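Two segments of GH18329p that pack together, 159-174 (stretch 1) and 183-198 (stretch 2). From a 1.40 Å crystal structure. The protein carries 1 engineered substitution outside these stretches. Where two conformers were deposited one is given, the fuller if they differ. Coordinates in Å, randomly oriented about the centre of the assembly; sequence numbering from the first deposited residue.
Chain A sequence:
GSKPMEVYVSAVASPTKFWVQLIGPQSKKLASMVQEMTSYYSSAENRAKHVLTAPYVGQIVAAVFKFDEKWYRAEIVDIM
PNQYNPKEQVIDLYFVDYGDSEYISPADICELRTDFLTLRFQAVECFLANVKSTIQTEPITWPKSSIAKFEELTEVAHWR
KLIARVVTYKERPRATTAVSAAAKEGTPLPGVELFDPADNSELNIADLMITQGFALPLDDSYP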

ATOM      1  N   TRP A 159       4.879   8.904  -8.398  1.00 16.08           N
ATOM      2  CA  TRP A 159       4.301  10.217  -8.125  1.00 15.02           C
ATOM      3  C   TRP A 159       3.540  10.790  -9.315  1.00 16.62           C
ATOM      4  O   TRP A 159       3.641  11.985  -9.607  1.00 18.09           O
ATOM      5  N   ARG A 160       2.768   9.948  -9.996  1.00 14.73           N
ATOM      6  CA  ARG A 160       1.922  10.411 -11.089  1.00 15.85           C
ATOM      7  C   ARG A 160       0.533  10.781 -10.587  1.00 15.29           C
ATOM      8  O   ARG A 160      -0.218   9.920 -10.109  1.00 16.38           O
ATOM      9  N   LYS A 161       0.170  12.055 -10.700  1.00 13.41           N
ATOM     10  CA  LYS A 161      -1.155  12.468 -10.273  1.00 14.42           C
ATOM     11  C   LYS A 161      -2.260  11.850 -11.119  1.00 14.05           C
ATOM     12  O   LYS A 161      -2.219  11.883 -12.353  1.00 15.02           O
ATOM     13  N   LEU A 162      -3.247  11.280 -10.436  1.00 12.64           N
ATOM     14  CA  LEU A 162      -4.476  10.799 -11.048  1.00 13.32           C
ATOM     15  C   LEU A 162      -5.652  11.454 -10.343  1.00 13.81           C
ATOM     16  O   LEU A 162      -5.519  11.909  -9.204  1.00 13.33           O
ATOM     17  N   ILE A 163      -6.799  11.494 -11.010  1.00 13.62           N
ATOM     18  CA  ILE A 163      -8.046  11.933 -10.391  0.60 12.53           C
ATOM     19  C   ILE A 163      -8.896  10.704 -10.118  1.00 13.70           C
ATOM     20  O   ILE A 163      -9.233   9.961 -11.044  1.00 14.58           O
ATOM     21  N   ALA A 164      -9.223  10.484  -8.847  1.00 13.47           N
ATOM     22  CA  ALA A 164     -10.011   9.332  -8.431  1.00 13.28           C
ATOM     23  C   ALA A 164     -11.387   9.760  -7.960  1.00 14.61           C
ATOM     24  O   ALA A 164     -11.554  10.854  -7.418  1.00 15.24           O
ATOM     25  N   ARG A 165     -12.374   8.901  -8.166  1.00 13.70           N
ATOM     26  CA  ARG A 165     -13.690   9.131  -7.591  1.00 14.14           C
ATOM     27  C   ARG A 165     -14.257   7.806  -7.095  1.00 13.76           C
ATOM     28  O   ARG A 165     -14.264   6.809  -7.814  1.00 14.55           O
ATOM     29  N   VAL A 166     -14.724   7.792  -5.854  1.00 15.07           N
ATOM     30  CA  VAL A 166     -15.354   6.591  -5.321  1.00 15.13           C
ATOM     31  C   VAL A 166     -16.762   6.486  -5.890  1.00 16.15           C
ATOM     32  O   VAL A 166     -17.564   7.410  -5.730  1.00 19.48           O
ATOM     33  N   VAL A 167     -17.059   5.385  -6.575  1.00 14.22           N
ATOM     34  CA  VAL A 167     -18.377   5.230  -7.195  1.00 16.29           C
ATOM     35  C   VAL A 167     -19.134   4.005  -6.702  1.00 16.03           C
ATOM     36  O   VAL A 167     -20.310   3.835  -7.033  1.00 19.43           O
ATOM     37  N   THR A 168     -18.477   3.156  -5.913  1.00 17.50           N
ATOM     38  CA  THR A 168     -19.127   1.958  -5.380  1.00 17.25           C
ATOM     39  C   THR A 168     -18.279   1.385  -4.246  1.00 16.83           C
ATOM     40  O   THR A 168     -17.168   1.849  -4.008  1.00 15.27           O
ATOM     41  N   TYR A 169     -18.823   0.386  -3.556  1.00 17.84           N
ATOM     42  CA  TYR A 169     -18.130  -0.365  -2.504  1.00 17.66           C
ATOM     43  C   TYR A 169     -18.391  -1.849  -2.674  1.00 19.73           C
ATOM     44  O   TYR A 169     -19.465  -2.239  -3.146  1.00 21.77           O
ATOM     45  N   LYS A 170     -17.434  -2.676  -2.268  1.00 16.18           N
ATOM     46  CA  LYS A 170     -17.645  -4.116  -2.255  1.00 17.52           C
ATOM     47  C   LYS A 170     -17.198  -4.670  -0.918  1.00 20.73           C
ATOM     48  O   LYS A 170     -16.232  -4.201  -0.325  1.00 22.01           O
ATOM     49  N   GLU A 171     -17.939  -5.650  -0.427  1.00 20.12           N
ATOM     50  CA  GLU A 171     -17.582  -6.320   0.804  1.00 25.31           C
ATOM     51  C   GLU A 171     -16.274  -7.056   0.598  1.00 29.40           C
ATOM     52  O   GLU A 171     -16.098  -7.749  -0.403  1.00 32.80           O
ATOM     53  N   ARG A 172     -15.346  -6.890   1.532  1.00 30.30           N
ATOM     54  CA  ARG A 172     -14.100  -7.630   1.472  1.00 30.04           C
ATOM     55  C   ARG A 172     -14.371  -9.121   1.592  1.00 36.04           C
ATOM     56  O   ARG A 172     -15.133  -9.551   2.456  1.00 33.59           O
ATOM     57  N   PRO A 173     -13.749  -9.915   0.713  1.00 38.49           N
ATOM     58  CA  PRO A 173     -13.855 -11.372   0.794  1.00 45.88           C
ATOM     59  C   PRO A 173     -13.101 -11.906   2.006  1.00 46.92           C
ATOM     60  O   PRO A 173     -12.389 -11.153   2.676  1.00 35.86           O
ATOM     61  N   ARG A 174     -13.261 -13.192   2.292  1.00 47.10           N
ATOM     62  CA  ARG A 174     -12.486 -13.809   3.353  1.00 46.40           C
ATOM     63  C   ARG A 174     -11.028 -13.864   2.908  1.00 41.25           C
ATOM     64  O   ARG A 174     -10.732 -14.285   1.792  1.00 38.04           O
ATOM     65  N   ALA A 183      -8.376  -4.344   7.363  1.00 25.53           N
ATOM     66  CA  ALA A 183      -8.865  -4.966   6.133  1.00 26.57           C
ATOM     67  C   ALA A 183      -9.499  -6.340   6.352  1.00 31.34           C
ATOM     68  O   ALA A 183      -9.244  -7.271   5.592  1.00 33.73           O
ATOM     69  N   LYS A 184     -10.338  -6.460   7.374  1.00 27.49           N
ATOM     70  CA  LYS A 184     -10.978  -7.735   7.684  1.00 35.18           C
ATOM     71  C   LYS A 184     -12.163  -8.029   6.769  1.00 42.22           C
ATOM     72  O   LYS A 184     -12.678  -7.137   6.092  1.00 33.39           O
ATOM     73  N   GLU A 185     -12.585  -9.290   6.757  1.00 39.84           N
ATOM     74  CA  GLU A 185     -13.760  -9.717   6.006  1.00 40.83           C
ATOM     75  C   GLU A 185     -14.988  -8.914   6.429  1.00 42.90           C
ATOM     76  O   GLU A 185     -15.221  -8.710   7.621  1.00 43.57           O
ATOM     77  N   GLY A 186     -15.758  -8.444   5.451  1.00 38.51           N
ATOM     78  CA  GLY A 186     -16.983  -7.718   5.737  1.00 40.80           C
ATOM     79  C   GLY A 186     -16.849  -6.208   5.686  1.00 45.80           C
ATOM     80  O   GLY A 186     -17.850  -5.492   5.603  1.00 51.15           O
ATOM     81  N   THR A 187     -15.615  -5.717   5.745  1.00 32.99           N
ATOM     82  CA  THR A 187     -15.359  -4.282   5.687  1.00 30.12           C
ATOM     83  C   THR A 187     -15.484  -3.784   4.244  1.00 27.88           C
ATOM     84  O   THR A 187     -15.339  -4.564   3.303  1.00 27.45           O
ATOM     85  N   PRO A 188     -15.767  -2.481   4.062  1.00 25.59           N
ATOM     86  CA  PRO A 188     -16.024  -1.988   2.706  1.00 23.94           C
ATOM     87  C   PRO A 188     -14.756  -1.588   1.944  1.00 21.02           C
ATOM     88  O   PRO A 188     -13.965  -0.769   2.413  1.00 23.37           O
ATOM     89  N   LEU A 189     -14.575  -2.186   0.773  1.00 18.65           N
ATOM     90  CA  LEU A 189     -13.500  -1.830  -0.137  1.00 17.89           C
ATOM     91  C   LEU A 189     -14.017  -0.813  -1.160  1.00 15.16           C
ATOM     92  O   LEU A 189     -14.984  -1.096  -1.858  1.00 14.90           O
ATOM     93  N   PRO A 190     -13.416   0.388  -1.226  1.00 13.50           N
ATOM     94  CA  PRO A 190     -13.907   1.376  -2.200  1.00 12.22           C
ATOM     95  C   PRO A 190     -13.570   1.009  -3.639  1.00 13.19           C
ATOM     96  O   PRO A 190     -12.447   0.586  -3.926  1.00 13.45           O
ATOM     97  N   GLY A 191     -14.549   1.161  -4.527  1.00 12.62           N
ATOM     98  CA  GLY A 191     -14.362   0.981  -5.955  1.00 13.88           C
ATOM     99  C   GLY A 191     -14.284   2.345  -6.593  1.00 14.50           C
ATOM    100  O   GLY A 191     -15.181   3.173  -6.410  1.00 14.61           O
ATOM    101  N   VAL A 192     -13.209   2.588  -7.330  1.00 12.75           N
ATOM    102  CA  VAL A 192     -12.948   3.916  -7.861  1.00 14.26           C
ATOM    103  C   VAL A 192     -12.880   3.955  -9.376  1.00 14.19           C
ATOM    104  O   VAL A 192     -12.563   2.958 -10.032  1.00 14.88           O
ATOM    105  N   GLU A 193     -13.196   5.131  -9.902  1.00 12.98           N
ATOM    106  CA  GLU A 193     -12.822   5.527 -11.253  1.00 14.04           C
ATOM    107  C   GLU A 193     -11.485   6.250 -11.171  1.00 15.11           C
ATOM    108  O   GLU A 193     -11.233   6.979 -10.216  1.00 16.54           O
ATOM    109  N   LEU A 194     -10.631   6.067 -12.161  1.00 14.70           N
ATOM    110  CA  LEU A 194      -9.349   6.746 -12.196  1.00 14.77           C
ATOM    111  C   LEU A 194      -9.153   7.358 -13.546  1.00 14.27           C
ATOM    112  O   LEU A 194      -9.415   6.717 -14.561  1.00 16.05           O
ATOM    113  N   PHE A 195      -8.666   8.586 -13.588  1.00 14.23           N
ATOM    114  CA  PHE A 195      -8.158   9.041 -14.862  1.00 17.36           C
ATOM    115  C   PHE A 195      -6.965   9.944 -14.700  1.00 16.73           C
ATOM    116  O   PHE A 195      -6.735  10.546 -13.653  1.00 14.26           O
ATOM    117  N   ASP A 196      -6.181   9.993 -15.763  1.00 15.86           N
ATOM    118  CA  ASP A 196      -4.947  10.741 -15.801  1.00 14.18           C
ATOM    119  C   ASP A 196      -5.226  12.087 -16.465  1.00 15.78           C
ATOM    120  O   ASP A 196      -5.522  12.143 -17.651  1.00 17.52           O
ATOM    121  N   PRO A 197      -5.133  13.185 -15.703  1.00 16.68           N
ATOM    122  CA  PRO A 197      -5.457  14.508 -16.262  1.00 18.91           C
ATOM    123  C   PRO A 197      -4.433  15.048 -17.252  1.00 29.19           C
ATOM    124  O   PRO A 197      -4.712  16.034 -17.936  1.00 23.04           O
ATOM    125  N   ALA A 198      -3.268  14.413 -17.308  1.00 20.62           N
ATOM    126  CA  ALA A 198      -2.243  14.759 -18.275  1.00 22.39           C
ATOM    127  C   ALA A 198      -2.190  13.732 -19.404  1.00 35.56           C
ATOM    128  O   ALA A 198      -1.147  13.570 -20.027  1.00 36.70           O
TER

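Which side chain makes the strongest polar contact? R172, whose CA-to-CB bond points toward the other stretch (chi1 m, chi2 and chi3 t), donates from NH1 to OG1 of T187 at 2.9 Å. T187, in the p rotamer, passes its own proton from OG1 to K184 O at 2.6 Å, tying the arginine to the turn. A183 CB lies over one face of the guanidinium and L189 CD1 over the opposite face.

What holds the far end? R160 and D196, both chi1 t, form a salt bridge, NH1 to OD2 at 3.3 Å, though its hydrogen bond is weak. Water 1 donates to both K161 O (2.6 Å) and D196 OD1 (2.7 Å). Water 2 links R165 NH1, weakly, to E193 OE1, each at 3.1 Å.

How do the antiparallel strands pack their side chains? On one face, I163 (chi1 m) sets CB over the ring of F195 (chi1 p), 3.5 Å from CZ, a CH-pi contact. On the other, A164 CB meets L194 CD2 at 3.6 Å, and V166 CG2 meets V192 CG1 at 3.9 Å.

What happens past the bulge at V166 to T168? G191 leaves room for T168, whose CG2 occupies the space a CB would need. Y169 (chi1 m) rests CD1 3.9 Å from P188 CB and CE1 4.0 Å from P190 CB.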

ATOM      1  CB  TRP A 159       5.400  11.211  -7.693  1.00 17.71           C
ATOM      2  CG  TRP A 159       6.304  10.678  -6.615  1.00 19.30           C
ATOM      3  CD1 TRP A 159       7.571  10.177  -6.768  1.00 19.52           C
ATOM      4  CD2 TRP A 159       5.996  10.578  -5.228  1.00 28.06           C
ATOM      5  NE1 TRP A 159       8.069   9.780  -5.551  1.00 28.92           N
ATOM      6  CE2 TRP A 159       7.124  10.015  -4.589  1.00 27.62           C
ATOM      7  CE3 TRP A 159       4.880  10.907  -4.459  1.00 25.23           C
ATOM      8  CZ2 TRP A 159       7.158   9.773  -3.220  1.00 44.44           C
ATOM      9  CZ3 TRP A 159       4.918  10.669  -3.101  1.00 38.20           C
ATOM     10  CH2 TRP A 159       6.050  10.109  -2.492  1.00 45.97           C
ATOM     11  CB  ARG A 160       1.803   9.346 -12.179  1.00 16.30           C
ATOM     12  CG  ARG A 160       0.813   9.745 -13.280  1.00 18.02           C
ATOM     13  CD  ARG A 160       0.916   8.851 -14.498  1.00 27.29           C
ATOM     14  NE  ARG A 160       2.186   9.063 -15.183  1.00 31.12           N
ATOM     15  CZ  ARG A 160       2.429  10.073 -16.013  1.00 43.82           C
ATOM     16  NH1 ARG A 160       1.481  10.962 -16.280  1.00 40.86           N
ATOM     17  NH2 ARG A 160       3.621  10.191 -16.582  1.00 36.85           N
ATOM     18  CB  LYS A 161      -1.295  13.989 -10.302  1.00 16.60           C
ATOM     19  CG  LYS A 161      -2.741  14.431 -10.143  1.00 19.27           C
ATOM     20  CD  LYS A 161      -2.864  15.900  -9.809  1.00 28.09           C
ATOM     21  CE  LYS A 161      -2.366  16.751 -10.935  1.00 24.90           C
ATOM     22  NZ  LYS A 161      -2.464  18.190 -10.559  1.00 27.53           N
ATOM     23  CB  LEU A 162      -4.598   9.271 -10.941  1.00 13.59           C
ATOM     24  CG  LEU A 162      -3.492   8.451 -11.588  1.00 11.98           C
ATOM     25  CD1 LEU A 162      -3.739   6.972 -11.320  1.00 15.36           C
ATOM     26  CD2 LEU A 162      -3.418   8.708 -13.083  1.00 13.05           C
ATOM     27  CB  ILE A 163      -8.840  12.909 -11.282  0.60 12.76           C
ATOM     28  CG1 ILE A 163      -7.982  14.112 -11.669  0.60 12.17           C
ATOM     29  CG2 ILE A 163     -10.118  13.347 -10.576  0.60 15.33           C
ATOM     30  CD1 ILE A 163      -7.402  14.864 -10.480  0.60 16.91           C
ATOM     31  CB  ALA A 164      -9.300   8.571  -7.322  1.00 13.91           C
ATOM     32  CB  ARG A 165     -14.632   9.773  -8.604  1.00 18.62           C
ATOM     33  CG  ARG A 165     -16.005  10.073  -8.023  1.00 25.16           C
ATOM     34  CD  ARG A 165     -16.982  10.570  -9.084  1.00 33.44           C
ATOM     35  NE  ARG A 165     -16.675  11.923  -9.537  1.00 53.56           N
ATOM     36  CZ  ARG A 165     -17.438  12.616 -10.377  1.00 61.54           C
ATOM     37  NH1 ARG A 165     -18.554  12.081 -10.855  1.00 67.22           N
ATOM     38  NH2 ARG A 165     -17.088  13.845 -10.737  1.00 54.68           N
ATOM     39  CB  VAL A 166     -15.399   6.614  -3.786  1.00 16.80           C
ATOM     40  CG1 VAL A 166     -16.161   5.406  -3.253  1.00 16.57           C
ATOM     41  CG2 VAL A 166     -13.986   6.649  -3.213  1.00 16.59           C
ATOM     42  CB  VAL A 167     -18.279   5.153  -8.737  1.00 15.25           C
ATOM     43  CG1 VAL A 167     -17.694   6.448  -9.299  1.00 19.18           C
ATOM     44  CG2 VAL A 167     -17.468   3.933  -9.175  1.00 19.43           C
ATOM     45  CB  THR A 168     -19.339   0.883  -6.481  1.00 18.05           C
ATOM     46  OG1 THR A 168     -20.203  -0.160  -5.998  1.00 20.42           O
ATOM     47  CG2 THR A 168     -18.005   0.287  -6.915  1.00 18.26           C
ATOM     48  CB  TYR A 169     -18.593   0.037  -1.094  1.00 18.43           C
ATOM     49  CG  TYR A 169     -18.172   1.411  -0.651  1.00 17.37           C
ATOM     50  CD1 TYR A 169     -16.921   1.628  -0.090  1.00 18.13           C
ATOM     51  CD2 TYR A 169     -19.030   2.491  -0.790  1.00 18.14           C
ATOM     52  CE1 TYR A 169     -16.529   2.896   0.310  1.00 16.22           C
ATOM     53  CE2 TYR A 169     -18.650   3.754  -0.399  1.00 18.48           C
ATOM     54  CZ  TYR A 169     -17.406   3.951   0.151  1.00 17.01           C
ATOM     55  OH  TYR A 169     -17.045   5.211   0.534  1.00 21.58           O
ATOM     56  CB  LYS A 170     -16.908  -4.810  -3.409  1.00 28.24           C
ATOM     57  CG  LYS A 170     -15.443  -5.118  -3.150  1.00 33.65           C
ATOM     58  CD  LYS A 170     -14.927  -6.231  -4.059  1.00 36.35           C
ATOM     59  CE  LYS A 170     -14.843  -5.779  -5.507  1.00 28.92           C
ATOM     60  NZ  LYS A 170     -14.099  -6.748  -6.375  1.00 24.52           N
ATOM     61  CB  GLU A 171     -18.687  -7.292   1.220  1.00 33.07           C
ATOM     62  CG  GLU A 171     -18.847  -7.444   2.710  1.00 44.04           C
ATOM     63  CD  GLU A 171     -19.834  -8.527   3.073  1.00 52.90           C
ATOM     64  OE1 GLU A 171     -20.146  -9.367   2.201  1.00 54.33           O
ATOM     65  OE2 GLU A 171     -20.310  -8.526   4.225  1.00 60.39           O
ATOM     66  CB  ARG A 172     -13.145  -7.183   2.575  1.00 30.73           C
ATOM     67  CG  ARG A 172     -12.233  -6.049   2.165  1.00 26.55           C
ATOM     68  CD  ARG A 172     -11.113  -5.854   3.174  1.00 28.05           C
ATOM     69  NE  ARG A 172     -10.153  -4.843   2.735  1.00 27.73           N
ATOM     70  CZ  ARG A 172     -10.269  -3.542   2.979  1.00 27.22           C
ATOM     71  NH1 ARG A 172     -11.309  -3.078   3.655  1.00 27.66           N
ATOM     72  NH2 ARG A 172      -9.343  -2.701   2.543  1.00 27.19           N
ATOM     73  CB  PRO A 173     -13.208 -11.839  -0.513  1.00 40.19           C
ATOM     74  CG  PRO A 173     -12.239 -10.762  -0.841  1.00 37.96           C
ATOM     75  CD  PRO A 173     -12.891  -9.485  -0.403  1.00 36.12           C
ATOM     76  CB  ARG A 174     -13.022 -15.203   3.679  1.00 53.40           C
ATOM     77  CG  ARG A 174     -12.295 -15.894   4.814  1.00 58.47           C
ATOM     78  CD  ARG A 174     -12.922 -17.236   5.137  1.00 62.01           C
ATOM     79  NE  ARG A 174     -12.789 -18.181   4.033  1.00 65.33           N
ATOM     80  CZ  ARG A 174     -11.704 -18.917   3.811  1.00 69.48           C
ATOM     81  NH1 ARG A 174     -10.655 -18.814   4.617  1.00 71.02           N
ATOM     82  NH2 ARG A 174     -11.665 -19.753   2.783  1.00 69.48           N
ATOM     83  CB  ALA A 183      -7.727  -5.076   5.123  1.00 28.50           C
ATOM     84  CB  LYS A 184     -11.437  -7.760   9.142  1.00 42.99           C
ATOM     85  CG  LYS A 184     -10.323  -7.542  10.152  1.00 37.56           C
ATOM     86  CD  LYS A 184      -9.263  -8.628  10.057  1.00 49.45           C
ATOM     87  CE  LYS A 184      -8.193  -8.438  11.122  1.00 53.01           C
ATOM     88  NZ  LYS A 184      -7.116  -9.465  11.050  1.00 52.30           N
ATOM     89  CB  GLU A 185     -14.002 -11.216   6.213  1.00 43.69           C
ATOM     90  CG  GLU A 185     -15.357 -11.718   5.748  1.00 47.48           C
ATOM     91  CD  GLU A 185     -15.625 -13.143   6.196  1.00 54.22           C
ATOM     92  OE1 GLU A 185     -14.690 -13.785   6.724  1.00 46.21           O
ATOM     93  OE2 GLU A 185     -16.768 -13.621   6.021  1.00 52.22           O
ATOM     94  CB  THR A 187     -13.964  -3.942   6.247  1.00 25.63           C
ATOM     95  OG1 THR A 187     -12.965  -4.641   5.494  1.00 25.74           O
ATOM     96  CG2 THR A 187     -13.869  -4.344   7.710  1.00 34.48           C
ATOM     97  CB  PRO A 188     -16.930  -0.774   2.952  1.00 21.28           C
ATOM     98  CG  PRO A 188     -16.514  -0.275   4.276  1.00 24.91           C
ATOM     99  CD  PRO A 188     -16.045  -1.456   5.079  1.00 31.27           C
ATOM    100  CB  LEU A 189     -12.985  -3.084  -0.835  1.00 23.84           C
ATOM    101  CG  LEU A 189     -11.729  -3.044  -1.692  1.00 25.40           C
ATOM    102  CD1 LEU A 189     -10.523  -2.726  -0.832  1.00 24.00           C
ATOM    103  CD2 LEU A 189     -11.556  -4.386  -2.374  1.00 28.25           C
ATOM    104  CB  PRO A 190     -13.175   2.670  -1.821  1.00 14.66           C
ATOM    105  CG  PRO A 190     -12.534   2.410  -0.500  1.00 17.10           C
ATOM    106  CD  PRO A 190     -12.334   0.933  -0.387  1.00 13.60           C
ATOM    107  CB  VAL A 192     -11.618   4.509  -7.308  1.00 13.49           C
ATOM    108  CG1 VAL A 192     -11.717   4.719  -5.806  1.00 16.03           C
ATOM    109  CG2 VAL A 192     -10.405   3.632  -7.672  1.00 13.36           C
ATOM    110  CB  GLU A 193     -13.865   6.458 -11.863  1.00 17.70           C
ATOM    111  CG  GLU A 193     -15.209   5.824 -12.078  1.00 23.14           C
ATOM    112  CD  GLU A 193     -16.125   6.681 -12.929  1.00 29.56           C
ATOM    113  OE1 GLU A 193     -15.811   7.875 -13.143  1.00 27.11           O
ATOM    114  OE2 GLU A 193     -17.160   6.151 -13.389  1.00 35.90           O
ATOM    115  CB  LEU A 194      -8.182   5.794 -11.946  1.00 16.97           C
ATOM    116  CG  LEU A 194      -7.967   5.120 -10.604  1.00 16.32           C
ATOM    117  CD1 LEU A 194      -6.774   4.194 -10.702  1.00 16.56           C
ATOM    118  CD2 LEU A 194      -7.756   6.179  -9.531  1.00 15.90           C
ATOM    119  CB  PHE A 195      -9.250   9.710 -15.685  1.00 24.68           C
ATOM    120  CG  PHE A 195      -9.702  11.023 -15.165  1.00 21.63           C
ATOM    121  CD1 PHE A 195      -9.081  12.197 -15.573  1.00 27.51           C
ATOM    122  CD2 PHE A 195     -10.797  11.107 -14.316  1.00 27.63           C
ATOM    123  CE1 PHE A 195      -9.521  13.420 -15.107  1.00 36.52           C
ATOM    124  CE2 PHE A 195     -11.244  12.328 -13.853  1.00 26.38           C
ATOM    125  CZ  PHE A 195     -10.609  13.485 -14.250  1.00 34.37           C
ATOM    126  CB  ASP A 196      -3.889   9.943 -16.568  1.00 15.47           C
ATOM    127  CG  ASP A 196      -2.540  10.602 -16.567  1.00 14.60           C
ATOM    128  OD1 ASP A 196      -2.438  11.802 -16.216  1.00 15.66           O
ATOM    129  OD2 ASP A 196      -1.564   9.917 -16.941  1.00 20.15           O
ATOM    130  CB  PRO A 197      -5.520  15.396 -15.023  1.00 17.62           C
ATOM    131  CG  PRO A 197      -4.606  14.735 -14.045  1.00 17.05           C
ATOM    132  CD  PRO A 197      -4.789  13.254 -14.273  1.00 16.45           C
ATOM    133  CB  ALA A 198      -0.860  14.869 -17.584  1.00 20.21           C
TER
HETATM  134  O   HOH W   1      -0.896  12.984 -14.334  1.00 19.57           O
HETATM  135  O   HOH W   2     -18.396   9.198 -11.978  1.00 49.51           O
HETATM  136  O   HOH W   3      -9.843  -9.567   4.177  1.00 38.87           O